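PDB 4PYR: putative branched-chain amino acid ABC transporter from Chromobacterium violaceum, which has a periplasmic-binding-protein-like fold of the LppC family, can hold glutathione, and may regulate an enzyme, although its physiological role is not established. Local coordinates for residues A[110-115]-A[292-297]; A[123-128]-A[144-149]; A[136-141]-A[202-207]. One frame throughout, in Å; residues are numbered along the deposited sequence.

The three contacts gather in one lobe of a two-lobed fold, around its mixed sheet, with centres 11 to 14 Å apart. Contact 1 ties helix 106-119 to strand 290-298, and the chain between these segments holds both other contacts. Contacts 2 and 3 share helix 133-150, and their segments alternate along the sequence: 123-128, 136-141, 144-149, then 202-207. Helix 133-150 also packs on helix 106-119, where Ala110 meets Leu138 and Ala141, and Arg115 forms a salt bridge with Glu145. Strand 290-298, near the end of the chain, is thereby joined to helix 106-119, on which helix 133-150 packs, while segment 136-141 of contact 3 also bears Arg137, which binds glutathione.

Contact 1 of 3, residues A[110-115]-A[292-297]; sequences ARQLAR and RQLPAG
Gln112, on helix 106-119, reaches across to the backbone N of Leu294 on strand 290-298, tying a helix to the mixed sheet of a lobe with the periplasmic-binding-protein-like fold. Its CB leaves the helix toward the strand, and CG lies anti to the carbonyl carbon (chi1 -74°). With the chain extended beyond CG (chi2 -178°), CB and CG serve as a straight spacer that bridges the 7.4 Å between the CA atoms of Gln112 and Gln293.

At the end of this spacer, CD carries the two amide branches. OE1 accepts a hydrogen bond from Leu294 N at 2.7 Å; the donor lies in the carbonyl plane on a lone pair, and the N-H...O angle is 159°. NE2 faces Arg292 O at 2.3 Å, too short to be taken at face value, so this second bond is doubtful. Gly108 O, one helical turn back, gives NE2 a weak further partner.

Glutamine suits the position because its long side chain brings an acceptor to Leu294 N; the same amide could offer Arg292 O a donor as well, if NE2 is placed correctly in outline. It does so at the short break at Leu294 and Pro295, where strand 290-298 is interrupted; Gln293 meanwhile bonds through its backbone to Asp281. The same helix also holds the Arg292 side chain, whose NH2 forms a salt bridge with Glu109. Beside the amide, Leu294 CB packs 3.8 Å from Gln112 OE1, and that oxygen also lies 3.4 Å from Gln293 CA.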
loop_
_atom_site.group_PDB
_atom_site.type_symbol
_atom_site.label_atom_id
_atom_site.label_comp_id
_atom_site.label_asym_id
_atom_site.label_seq_id
_atom_site.Cartn_x
_atom_site.Cartn_y
_atom_site.Cartn_z
ATOM N N ALA A 110 -1.582 8.289 4.243
ATOM C CA ALA A 110 -1.836 9.665 4.680
ATOM C C ALA A 110 -2.398 9.679 6.079
ATOM O O ALA A 110 -2.007 10.512 6.885
ATOM C CB ALA A 110 -2.782 10.362 3.724
ATOM N N ARG A 111 -3.338 8.752 6.357
ATOM C CA ARG A 111 -3.936 8.718 7.674
ATOM C C ARG A 111 -2.873 8.411 8.731
ATOM O O ARG A 111 -2.801 9.044 9.789
ATOM C CB ARG A 111 -5.023 7.657 7.693
ATOM C CG ARG A 111 -6.284 8.080 6.989
ATOM C CD ARG A 111 -7.398 7.110 7.380
ATOM N NE ARG A 111 -7.356 5.953 6.499
ATOM C CZ ARG A 111 -7.845 5.955 5.257
ATOM N NH1 ARG A 111 -8.448 7.038 4.752
ATOM N NH2 ARG A 111 -7.749 4.864 4.522
ATOM N N GLN A 112 -2.056 7.402 8.474
ATOM C CA GLN A 112 -0.986 7.114 9.364
ATOM C C GLN A 112 -0.014 8.236 9.588
ATOM O O GLN A 112 0.394 8.461 10.722
ATOM C CB GLN A 112 -0.257 5.918 8.873
ATOM C CG GLN A 112 -1.078 4.669 9.143
ATOM C CD GLN A 112 -0.287 3.500 8.675
ATOM O OE1 GLN A 112 0.808 3.235 9.216
ATOM N NE2 GLN A 112 -0.765 2.843 7.602
ATOM N N LEU A 113 0.320 8.957 8.521
ATOM C CA LEU A 113 1.236 10.054 8.689
ATOM C C LEU A 113 0.691 11.109 9.669
ATOM O O LEU A 113 1.426 11.635 10.492
ATOM C CB LEU A 113 1.538 10.700 7.346
ATOM C CG LEU A 113 2.721 11.652 7.382
ATOM C CD1 LEU A 113 4.008 10.881 7.605
ATOM C CD2 LEU A 113 2.714 12.432 6.076
ATOM N N ALA A 114 -0.609 11.382 9.596
ATOM C CA ALA A 114 -1.204 12.276 10.549
ATOM C C ALA A 114 -1.052 11.732 11.952
ATOM O O ALA A 114 -0.739 12.480 12.855
ATOM C CB ALA A 114 -2.668 12.504 10.225
ATOM N N ARG A 115 -1.327 10.435 12.150
ATOM C CA ARG A 115 -1.128 9.828 13.447
ATOM C C ARG A 115 0.323 9.869 13.950
ATOM O O ARG A 115 0.553 10.148 15.133
ATOM C CB ARG A 115 -1.707 8.398 13.436
ATOM C CG ARG A 115 -3.222 8.395 13.211
ATOM C CD ARG A 115 -3.854 7.069 13.579
ATOM N NE ARG A 115 -3.564 6.028 12.603
ATOM C CZ ARG A 115 -4.332 5.748 11.542
ATOM N NH1 ARG A 115 -5.443 6.434 11.287
ATOM N NH2 ARG A 115 -3.972 4.775 10.714
ATOM N N ARG A 292 -2.694 -1.596 6.641
ATOM C CA ARG A 292 -1.257 -1.730 6.738
ATOM C C ARG A 292 -0.688 -0.635 7.606
ATOM O O ARG A 292 -0.728 0.546 7.238
ATOM C CB ARG A 292 -0.562 -1.552 5.385
ATOM C CG ARG A 292 -0.729 -2.604 4.324
ATOM C CD ARG A 292 0.294 -2.370 3.230
ATOM N NE ARG A 292 0.137 -1.065 2.635
ATOM C CZ ARG A 292 1.126 -0.219 2.287
ATOM N NH1 ARG A 292 2.400 -0.490 2.516
ATOM N NH2 ARG A 292 0.798 0.923 1.737
ATOM N N GLN A 293 -0.104 -1.034 8.725
ATOM C CA GLN A 293 0.492 -0.113 9.684
ATOM C C GLN A 293 1.981 -0.095 9.390
ATOM O O GLN A 293 2.622 -1.144 9.350
ATOM C CB GLN A 293 0.225 -0.609 11.080
ATOM C CG GLN A 293 -0.001 0.440 12.127
ATOM C CD GLN A 293 -0.372 -0.183 13.448
ATOM O OE1 GLN A 293 -1.467 0.073 14.015
ATOM N NE2 GLN A 293 0.480 -1.090 13.910
ATOM N N LEU A 294 2.532 1.097 9.170
ATOM C CA LEU A 294 3.876 1.215 8.619
ATOM C C LEU A 294 4.845 1.840 9.623
ATOM O O LEU A 294 4.482 2.774 10.343
ATOM C CB LEU A 294 3.895 2.116 7.387
ATOM C CG LEU A 294 3.038 1.673 6.204
ATOM C CD1 LEU A 294 3.204 2.705 5.099
ATOM C CD2 LEU A 294 3.415 0.299 5.710
ATOM N N PRO A 295 6.104 1.388 9.588
ATOM C CA PRO A 295 7.182 1.999 10.345
ATOM C C PRO A 295 7.638 3.343 9.689
ATOM O O PRO A 295 7.381 3.618 8.496
ATOM C CB PRO A 295 8.291 0.956 10.250
ATOM C CG PRO A 295 8.066 0.328 8.915
ATOM C CD PRO A 295 6.581 0.298 8.732
ATOM N N ALA A 296 8.285 4.162 10.501
ATOM C CA ALA A 296 8.852 5.413 10.043
ATOM C C ALA A 296 10.309 5.236 9.745
ATOM O O ALA A 296 10.982 4.401 10.297
ATOM C CB ALA A 296 8.675 6.494 11.079
ATOM N N GLY A 297 10.776 6.087 8.852
ATOM C CA GLY A 297 12.140 6.130 8.399
ATOM C C GLY A 297 12.545 7.553 8.164
ATOM O O GLY A 297 11.728 8.467 8.268
#

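Contact 2 of 3, residues A[123-128]-A[144-149]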
loop_
_atom_site.group_PDB
_atom_site.type_symbol
_atom_site.label_atom_id
_atom_site.label_comp_id
_atom_site.label_asym_id
_atom_site.label_seq_id
_atom_site.Cartn_x
_atom_site.Cartn_y
_atom_site.Cartn_z
ATOM N N ALA A 123 2.269 20.242 16.971
ATOM C CA ALA A 123 1.021 20.906 17.362
ATOM C C ALA A 123 0.398 21.757 16.258
ATOM O O ALA A 123 -0.811 21.995 16.259
ATOM C CB ALA A 123 1.260 21.767 18.581
ATOM N N ALA A 124 1.221 22.230 15.344
ATOM C CA ALA A 124 0.775 23.177 14.338
ATOM C C ALA A 124 1.482 22.896 13.007
ATOM O O ALA A 124 2.242 23.711 12.511
ATOM C CB ALA A 124 1.011 24.602 14.811
ATOM N N PRO A 125 1.247 21.719 12.438
ATOM C CA PRO A 125 1.896 21.439 11.172
ATOM C C PRO A 125 1.218 22.172 10.024
ATOM O O PRO A 125 0.046 22.544 10.096
ATOM C CB PRO A 125 1.684 19.947 10.992
ATOM C CG PRO A 125 0.386 19.698 11.711
ATOM C CD PRO A 125 0.458 20.568 12.907
ATOM N N LEU A 126 1.987 22.385 8.964
ATOM C CA LEU A 126 1.457 22.854 7.710
ATOM C C LEU A 126 1.420 21.730 6.716
ATOM O O LEU A 126 2.445 21.106 6.434
ATOM C CB LEU A 126 2.348 23.962 7.159
ATOM C CG LEU A 126 1.940 24.506 5.780
ATOM C CD1 LEU A 126 0.600 25.231 5.847
ATOM C CD2 LEU A 126 3.009 25.390 5.150
ATOM N N LEU A 127 0.237 21.416 6.198
ATOM C CA LEU A 127 0.057 20.421 5.146
ATOM C C LEU A 127 0.178 21.095 3.796
ATOM O O LEU A 127 -0.579 22.057 3.502
ATOM C CB LEU A 127 -1.324 19.730 5.281
ATOM C CG LEU A 127 -1.776 18.794 4.170
ATOM C CD1 LEU A 127 -0.907 17.553 4.091
ATOM C CD2 LEU A 127 -3.218 18.380 4.428
ATOM N N VAL A 128 1.154 20.663 2.995
ATOM C CA VAL A 128 1.347 21.258 1.688
ATOM C C VAL A 128 0.917 20.262 0.663
ATOM O O VAL A 128 1.356 19.116 0.716
ATOM C CB VAL A 128 2.844 21.611 1.513
ATOM C CG1 VAL A 128 3.099 22.093 0.089
ATOM C CG2 VAL A 128 3.238 22.616 2.575
ATOM N N ASP A 144 -8.367 14.972 6.887
ATOM C CA ASP A 144 -9.531 14.372 7.592
ATOM C C ASP A 144 -9.092 13.686 8.882
ATOM O O ASP A 144 -9.797 13.765 9.936
ATOM C CB ASP A 144 -10.250 13.382 6.690
ATOM C CG ASP A 144 -11.134 14.063 5.641
ATOM O OD1 ASP A 144 -11.344 15.297 5.701
ATOM O OD2 ASP A 144 -11.607 13.383 4.713
ATOM N N GLU A 145 -8.003 12.921 8.796
ATOM C CA GLU A 145 -7.482 12.232 9.955
ATOM C C GLU A 145 -7.008 13.197 11.041
ATOM O O GLU A 145 -7.281 13.010 12.213
ATOM C CB GLU A 145 -6.364 11.275 9.554
ATOM C CG GLU A 145 -5.920 10.365 10.701
ATOM C CD GLU A 145 -6.959 9.316 11.108
ATOM O OE1 GLU A 145 -7.857 8.885 10.335
ATOM O OE2 GLU A 145 -6.807 8.840 12.240
ATOM N N TRP A 146 -6.291 14.248 10.645
ATOM C CA TRP A 146 -5.819 15.253 11.596
ATOM C C TRP A 146 -7.008 15.866 12.348
ATOM O O TRP A 146 -6.989 16.001 13.567
ATOM C CB TRP A 146 -5.023 16.413 10.835
ATOM C CG TRP A 146 -4.360 17.299 11.824
ATOM C CD1 TRP A 146 -4.846 18.445 12.373
ATOM C CD2 TRP A 146 -3.109 17.052 12.449
ATOM N NE1 TRP A 146 -3.976 18.924 13.318
ATOM C CE2 TRP A 146 -2.885 18.095 13.364
ATOM C CE3 TRP A 146 -2.137 16.044 12.306
ATOM C CZ2 TRP A 146 -1.753 18.143 14.184
ATOM C CZ3 TRP A 146 -1.041 16.099 13.086
ATOM C CH2 TRP A 146 -0.850 17.143 14.028
ATOM N N ARG A 147 -8.018 16.272 11.596
ATOM C CA ARG A 147 -9.222 16.860 12.218
ATOM C C ARG A 147 -9.884 15.888 13.228
ATOM O O ARG A 147 -10.276 16.309 14.328
ATOM C CB ARG A 147 -10.247 17.346 11.158
ATOM C CG ARG A 147 -11.378 18.217 11.733
ATOM C CD ARG A 147 -12.565 18.257 10.788
ATOM N NE ARG A 147 -12.243 18.999 9.542
ATOM C CZ ARG A 147 -12.464 20.312 9.349
ATOM N NH1 ARG A 147 -12.994 21.040 10.318
ATOM N NH2 ARG A 147 -12.153 20.898 8.212
ATOM N N ALA A 148 -9.981 14.613 12.842
ATOM C CA ALA A 148 -10.579 13.585 13.687
ATOM C C ALA A 148 -9.832 13.478 15.022
ATOM O O ALA A 148 -10.428 13.384 16.067
ATOM C CB ALA A 148 -10.603 12.218 12.968
ATOM N N ALA A 149 -8.506 13.465 14.932
ATOM C CA ALA A 149 -7.642 13.304 16.099
ATOM C C ALA A 149 -7.568 14.590 16.948
ATOM O O ALA A 149 -7.627 14.533 18.142
ATOM C CB ALA A 149 -6.257 12.845 15.668
HETATM O O HOH W 1 -2.917 22.071 13.982
#
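Pro125 sets CG over one face of the Trp146 indole, while CD overhangs the rim near CZ2. CG stands 3.8 Å from the centroid of the six-membered ring and 21° off its normal, a CH-pi contact displaced from the centre toward the rim. CD comes closest to a single atom, CZ2 of Trp146, at 3.5 Å. The two side chains approach from opposite directions, the proline from the strand 125-129 side and the tryptophan from helix 133-150. Proline suits this place because its compact, rigid ring puts a C-H group on the indole without a flexible chain to order.

The torsions of Trp146 set up the meeting. CG is anti to the backbone N (chi1 -171°), which sends the indole out from the helix, and chi2 of -93° turns the ring so that a face is presented to Pro125. Ala123 O sits at the indole edge, near the ring plane, 4.5 Å from CZ2. A water joins the two polar groups there: it donates to Ala123 O at 3.1 Å and accepts a weak, 3.4 Å bond from Trp146 NE1. The buried tryptophan thus has at least a weak water partner for its N-H.

Further out, Asp175 holds the loop before the strand by accepting hydrogen bonds from the backbone N of Ala123 and Ala124, and Arg118 makes a cation-pi contact with the indole. Met117, from helix 106-119, touches both Pro125 and Trp146, as does Val154 in the loop leading to strand 155-158. The pair accordingly packs strand against helix within the beta-alpha-beta unit formed by strand 125-129, helix 133-150 and strand 155-158, with helix 106-119 alongside.

Contact 3 of 3, residues A[136-141]-A[202-207]. With GSH (glutathione), chain B.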
loop_
_atom_site.group_PDB
_atom_site.type_symbol
_atom_site.label_atom_id
_atom_site.label_comp_id
_atom_site.label_asym_id
_atom_site.label_seq_id
_atom_site.Cartn_x
_atom_site.Cartn_y
_atom_site.Cartn_z
ATOM N N GLN A 136 -3.560 15.111 -4.183
ATOM C CA GLN A 136 -4.817 15.690 -3.656
ATOM C C GLN A 136 -5.564 14.674 -2.841
ATOM O O GLN A 136 -6.103 15.043 -1.845
ATOM C CB GLN A 136 -5.696 16.223 -4.783
ATOM C CG GLN A 136 -5.050 17.335 -5.570
ATOM C CD GLN A 136 -5.380 18.701 -5.077
ATOM O OE1 GLN A 136 -5.433 18.942 -3.853
ATOM N NE2 GLN A 136 -5.560 19.650 -6.030
ATOM N N ARG A 137 -5.477 13.402 -3.214
ATOM C CA ARG A 137 -6.081 12.315 -2.407
ATOM C C ARG A 137 -5.397 12.184 -1.067
ATOM O O ARG A 137 -6.046 12.015 -0.036
ATOM C CB ARG A 137 -5.985 10.997 -3.140
ATOM C CG ARG A 137 -7.041 10.858 -4.225
ATOM C CD ARG A 137 -6.910 9.570 -5.056
ATOM N NE ARG A 137 -6.934 8.390 -4.207
ATOM C CZ ARG A 137 -6.739 7.135 -4.616
ATOM N NH1 ARG A 137 -6.483 6.855 -5.895
ATOM N NH2 ARG A 137 -6.790 6.156 -3.725
ATOM N N LEU A 138 -4.053 12.271 -1.072
ATOM C CA LEU A 138 -3.297 12.196 0.164
ATOM C C LEU A 138 -3.623 13.336 1.093
ATOM O O LEU A 138 -3.736 13.191 2.305
ATOM C CB LEU A 138 -1.769 12.237 -0.132
ATOM C CG LEU A 138 -1.230 10.963 -0.700
ATOM C CD1 LEU A 138 0.209 11.153 -1.109
ATOM C CD2 LEU A 138 -1.289 9.826 0.284
ATOM N N GLY A 139 -3.713 14.529 0.525
ATOM C CA GLY A 139 -3.921 15.667 1.352
ATOM C C GLY A 139 -5.280 15.621 2.044
ATOM O O GLY A 139 -5.333 15.917 3.215
ATOM N N LYS A 140 -6.326 15.257 1.296
ATOM C CA LYS A 140 -7.680 15.115 1.909
ATOM C C LYS A 140 -7.660 14.088 3.039
ATOM O O LYS A 140 -8.183 14.349 4.147
ATOM C CB LYS A 140 -8.701 14.747 0.810
ATOM C CG LYS A 140 -10.085 14.321 1.302
ATOM C CD LYS A 140 -10.799 15.450 2.001
ATOM C CE LYS A 140 -12.284 15.115 2.085
ATOM N NZ LYS A 140 -13.092 15.766 3.168
ATOM N N ALA A 141 -7.061 12.923 2.768
ATOM C CA ALA A 141 -7.016 11.875 3.759
ATOM C C ALA A 141 -6.232 12.294 4.993
ATOM O O ALA A 141 -6.619 11.998 6.108
ATOM C CB ALA A 141 -6.479 10.603 3.140
ATOM N N THR A 202 4.772 10.591 2.941
ATOM C CA THR A 202 4.444 9.208 2.768
ATOM C C THR A 202 5.450 8.552 1.827
ATOM O O THR A 202 6.432 9.177 1.419
ATOM C CB THR A 202 3.016 9.010 2.220
ATOM O OG1 THR A 202 2.933 9.552 0.889
ATOM C CG2 THR A 202 2.050 9.724 3.059
ATOM N N SER A 203 5.186 7.308 1.427
ATOM C CA SER A 203 6.085 6.582 0.569
ATOM C C SER A 203 6.126 7.195 -0.828
ATOM O O SER A 203 6.932 6.783 -1.607
ATOM C CB SER A 203 5.688 5.099 0.487
ATOM O OG SER A 203 4.481 4.892 -0.217
ATOM N N GLN A 204 5.190 8.112 -1.122
ATOM C CA GLN A 204 5.224 8.955 -2.316
ATOM C C GLN A 204 6.636 9.514 -2.548
ATOM O O GLN A 204 7.084 9.608 -3.700
ATOM C CB GLN A 204 4.183 10.096 -2.165
ATOM C CG GLN A 204 4.105 11.100 -3.316
ATOM C CD GLN A 204 3.186 12.253 -2.968
ATOM O OE1 GLN A 204 3.174 12.744 -1.818
ATOM N NE2 GLN A 204 2.419 12.708 -3.953
ATOM N N LEU A 205 7.333 9.856 -1.465
ATOM C CA LEU A 205 8.676 10.483 -1.581
ATOM C C LEU A 205 9.827 9.542 -1.764
ATOM O O LEU A 205 10.929 9.970 -2.139
ATOM C CB LEU A 205 8.936 11.351 -0.354
ATOM C CG LEU A 205 7.865 12.417 -0.146
ATOM C CD1 LEU A 205 8.249 13.243 1.047
ATOM C CD2 LEU A 205 7.675 13.295 -1.376
ATOM N N ASN A 206 9.602 8.258 -1.488
ATOM C CA ASN A 206 10.649 7.258 -1.563
ATOM C C ASN A 206 10.547 6.549 -2.901
ATOM O O ASN A 206 9.843 5.562 -3.103
ATOM C CB ASN A 206 10.532 6.284 -0.366
ATOM C CG ASN A 206 11.692 5.305 -0.293
ATOM O OD1 ASN A 206 12.757 5.535 -0.889
ATOM N ND2 ASN A 206 11.516 4.204 0.457
ATOM N N VAL A 207 11.251 7.108 -3.866
ATOM C CA VAL A 207 11.137 6.645 -5.226
ATOM C C VAL A 207 12.300 5.764 -5.632
ATOM O O VAL A 207 12.172 4.962 -6.581
ATOM C CB VAL A 207 10.977 7.835 -6.204
ATOM C CG1 VAL A 207 12.273 8.619 -6.324
ATOM C CG2 VAL A 207 10.542 7.312 -7.569
HETATM N N1 GSH B . -10.769 4.217 -4.454
HETATM C CA1 GSH B . -9.778 5.037 -5.117
HETATM C C1 GSH B . -10.234 6.474 -5.264
HETATM O O11 GSH B . -10.594 7.140 -4.255
HETATM O O12 GSH B . -10.199 6.993 -6.405
HETATM C CB1 GSH B . -9.435 4.454 -6.494
HETATM C CG1 GSH B . -8.955 3.004 -6.447
HETATM C CD1 GSH B . -7.659 2.894 -5.703
HETATM O OE1 GSH B . -7.227 3.873 -5.111
HETATM N N2 GSH B . -7.068 1.680 -5.771
HETATM C CA2 GSH B . -5.795 1.308 -5.140
HETATM C C2 GSH B . -4.741 1.156 -6.194
HETATM O O2 GSH B . -4.970 1.950 -7.113
HETATM C CB2 GSH B . -5.983 0.034 -4.338
HETATM S SG2 GSH B . -7.693 -0.141 -3.854
HETATM N N3 GSH B . -3.668 0.280 -6.189
HETATM C CA3 GSH B . -3.118 -0.623 -5.134
HETATM C C3 GSH B . -2.764 -2.052 -5.557
HETATM O O31 GSH B . -1.814 -2.678 -4.986
HETATM O O32 GSH B . -3.427 -2.581 -6.472
#
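The Gln204 carboxamide meets the CD1 methyl of Leu138, while the flat guanidinium of neighbouring Arg137 receives glutathione. On one face of that guanidinium, C1 of the ligand's carboxylate lies over the centre, 3.6 Å above the plane. Arg137 NH2 donates to OE1 of the gamma-glutamyl amide at 2.7 Å, with an N-H...O angle of 145°; NH1 adds only a weak bond to the same oxygen. NH2 also forms a salt bridge with Glu107, so the ligand oxygen and a carboxylate both meet this nitrogen.

Away from the ligand, Leu138 crosses Gln204 obliquely, its CD1 standing 3.4 Å from OE1 and 3.7 Å from CD. The same methyl is 3.7 Å from Thr202 OG1. Leucine fits here as an apolar filler beside an amide already bonded to others: Leu181 N donates to Gln204 OE1, and Gln204 NE2 bonds to Ser135. Thr202 OG1 lies between its own backbone N and carbonyl carbon (chi1 65°), where it weakly accepts from Gln204 N at the start of the short 3-10 turn.

Leu138 thus packs helix 133-150 against the loop after strand 199-201, and the next residue back, Arg137, reaches the glutathione pocket. That pocket also draws on Asn87 and Ser88, which follow strand 83-85 of the other sheet, consistent with the interlobe cleft of periplasmic-binding-protein folds.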